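Local coordinates for protein ribonucleoside-diphosphate reductase subunit beta (Bacillus halodurans C-125, PDB 2RCC) that probably serves as the iron-binding small subunit of a class I ribonucleotide reductase, which makes deoxyribonucleotides from ribonucleotides for DNA synthesis, at residues V120-S125 with N217-L222. Numbering follows the deposited sequence. Where two conformers were deposited one is given.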
loop_
_atom_site.group_PDB
_atom_site.type_symbol
_atom_site.label_atom_id
_atom_site.label_comp_id
_atom_site.label_asym_id
_atom_site.label_seq_id
_atom_site.Cartn_x
_atom_site.Cartn_y
_atom_site.Cartn_z
ATOM N N VAL A 120 2.737 7.574 -3.436
ATOM C CA VAL A 120 3.803 7.281 -4.390
ATOM C C VAL A 120 3.410 7.768 -5.777
ATOM O O VAL A 120 4.182 8.466 -6.438
ATOM C CB VAL A 120 4.190 5.771 -4.435
ATOM C CG1 VAL A 120 5.022 5.471 -5.672
ATOM C CG2 VAL A 120 4.963 5.347 -3.146
ATOM N N VAL A 121 2.212 7.404 -6.210
ATOM C CA VAL A 121 1.704 7.820 -7.501
ATOM C C VAL A 121 1.475 9.361 -7.612
ATOM O O VAL A 121 1.814 9.966 -8.654
ATOM C CB VAL A 121 0.442 7.057 -7.918
ATOM C CG1 VAL A 121 -0.051 7.587 -9.279
ATOM C CG2 VAL A 121 0.732 5.523 -8.010
ATOM N N HIS A 122 0.991 9.976 -6.531
ATOM C CA HIS A 122 0.845 11.443 -6.479
ATOM C C HIS A 122 2.212 12.106 -6.657
ATOM O O HIS A 122 2.362 12.997 -7.483
ATOM C CB HIS A 122 0.190 11.956 -5.184
ATOM C CG HIS A 122 -1.204 11.437 -4.952
ATOM N ND1 HIS A 122 -1.875 11.592 -3.757
ATOM C CD2 HIS A 122 -2.029 10.728 -5.759
ATOM C CE1 HIS A 122 -3.069 11.031 -3.850
ATOM N NE2 HIS A 122 -3.195 10.514 -5.063
ATOM N N ASN A 123 3.207 11.655 -5.917
ATOM C CA ASN A 123 4.542 12.239 -6.044
ATOM C C ASN A 123 5.143 12.096 -7.452
ATOM O O ASN A 123 5.717 13.056 -8.001
ATOM C CB ASN A 123 5.496 11.692 -4.994
ATOM C CG ASN A 123 6.828 12.443 -4.986
ATOM O OD1 ASN A 123 6.904 13.639 -4.631
ATOM N ND2 ASN A 123 7.876 11.758 -5.407
ATOM N N GLN A 124 4.983 10.930 -8.056
ATOM C CA GLN A 124 5.452 10.719 -9.427
ATOM C C GLN A 124 4.689 11.589 -10.472
ATOM O O GLN A 124 5.268 11.986 -11.498
ATOM C CB GLN A 124 5.417 9.220 -9.763
ATOM C CG GLN A 124 5.869 8.863 -11.176
ATOM C CD GLN A 124 4.734 8.523 -12.100
ATOM O OE1 GLN A 124 3.743 7.885 -11.700
ATOM N NE2 GLN A 124 4.911 8.847 -13.374
ATOM N N SER A 125 3.404 11.836 -10.219
ATOM C CA SER A 125 2.580 12.675 -11.073
ATOM C C SER A 125 3.073 14.126 -11.041
ATOM O O SER A 125 3.036 14.818 -12.048
ATOM C CB SER A 125 1.105 12.586 -10.649
ATOM O OG SER A 125 0.633 11.251 -10.686
ATOM N N ASN A 217 -6.573 15.345 -5.616
ATOM C CA ASN A 217 -7.460 15.980 -4.640
ATOM C C ASN A 217 -8.657 15.039 -4.298
ATOM O O ASN A 217 -9.073 14.986 -3.144
ATOM C CB ASN A 217 -7.889 17.360 -5.194
ATOM C CG ASN A 217 -8.265 18.396 -4.127
ATOM O OD1 ASN A 217 -8.062 18.235 -2.924
ATOM N ND2 ASN A 217 -8.769 19.526 -4.614
ATOM N N ARG A 218 -9.178 14.295 -5.288
ATOM C CA ARG A 218 -10.245 13.300 -5.094
ATOM C C ARG A 218 -9.756 12.161 -4.158
ATOM O O ARG A 218 -10.456 11.740 -3.232
ATOM C CB ARG A 218 -10.709 12.702 -6.431
ATOM C CG ARG A 218 -11.554 11.401 -6.315
ATOM C CD ARG A 218 -12.207 10.875 -7.613
ATOM N NE ARG A 218 -11.500 10.215 -8.754
ATOM C CZ ARG A 218 -10.229 9.770 -8.904
ATOM N NH1 ARG A 218 -9.238 9.826 -7.975
ATOM N NH2 ARG A 218 -9.942 9.237 -10.099
ATOM N N ASP A 219 -8.563 11.651 -4.431
ATOM C CA ASP A 219 -7.951 10.647 -3.546
ATOM C C ASP A 219 -7.813 11.211 -2.130
ATOM O O ASP A 219 -8.082 10.528 -1.148
ATOM C CB ASP A 219 -6.549 10.283 -4.005
ATOM C CG ASP A 219 -6.510 9.492 -5.294
ATOM O OD1 ASP A 219 -7.494 8.884 -5.701
ATOM O OD2 ASP A 219 -5.412 9.419 -5.863
ATOM N N GLU A 220 -7.360 12.453 -2.024
ATOM C CA GLU A 220 -7.215 13.054 -0.697
ATOM C C GLU A 220 -8.524 13.103 0.062
ATOM O O GLU A 220 -8.517 12.878 1.231
ATOM C CB GLU A 220 -6.630 14.433 -0.764
ATOM C CG GLU A 220 -5.180 14.477 -1.196
ATOM C CD GLU A 220 -4.638 15.895 -1.070
ATOM O OE1 GLU A 220 -5.303 16.831 -1.575
ATOM O OE2 GLU A 220 -3.544 16.046 -0.480
ATOM N N GLN A 221 -9.653 13.292 -0.614
ATOM C CA GLN A 221 -10.929 13.351 0.092
ATOM C C GLN A 221 -11.270 12.029 0.753
ATOM O O GLN A 221 -11.824 12.033 1.854
ATOM C CB GLN A 221 -12.092 13.828 -0.802
ATOM C CG GLN A 221 -11.884 15.151 -1.555
ATOM C CD GLN A 221 -11.191 16.222 -0.731
ATOM O OE1 GLN A 221 -11.715 16.641 0.296
ATOM N NE2 GLN A 221 -10.029 16.705 -1.203
ATOM N N LEU A 222 -10.949 10.911 0.103
ATOM C CA LEU A 222 -11.187 9.607 0.707
ATOM C C LEU A 222 -10.210 9.353 1.876
ATOM O O LEU A 222 -10.566 8.709 2.862
ATOM C CB LEU A 222 -11.162 8.506 -0.345
ATOM C CG LEU A 222 -12.282 8.529 -1.394
ATOM C CD1 LEU A 222 -12.100 7.387 -2.432
ATOM C CD2 LEU A 222 -13.628 8.394 -0.734
#
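H122 and D219 reach across a buried contact between helices 106-133 and 207-237 and meet through one short, nearly linear hydrogen bond: NE2 of H122 donates to OD2 of D219 at 2.6 Å, with an N-H...O angle of 173°. The carboxylate oxygen lies at the edge of the imidazole, almost in the ring plane, and receives the proton on its anti lone pair, on the side away from OD1. Ring and carboxylate are turned only 14° apart, so the two groups are nearly coplanar. In both residues CG stands anti to the carbonyl carbon (chi1 -61° in H122), which turns each side chain toward the facing helix; H122 CA and D219 CA are 9.3 Å apart. D219 has further partners: OD2 also accepts a hydrogen bond from W53 NE1, and D219 OD1 forms a salt bridge with R218 NH1 at 3.0 Å, which probably stabilises the carboxylate's negative charge and fixes its rotation. An alanine in place of H122 would take away the NE2 donor and is likely to leave the buried D219 OD2 with a mate fewer and a gap beside it. H122 and E220 are probably iron ligands. The arrangement is consistent with a second-shell aspartate positioning a histidine ligand, with W53, D219 and H122 linked as in the Trp-Asp-His relay of ferritin-like class I ribonucleotide reductase small subunits.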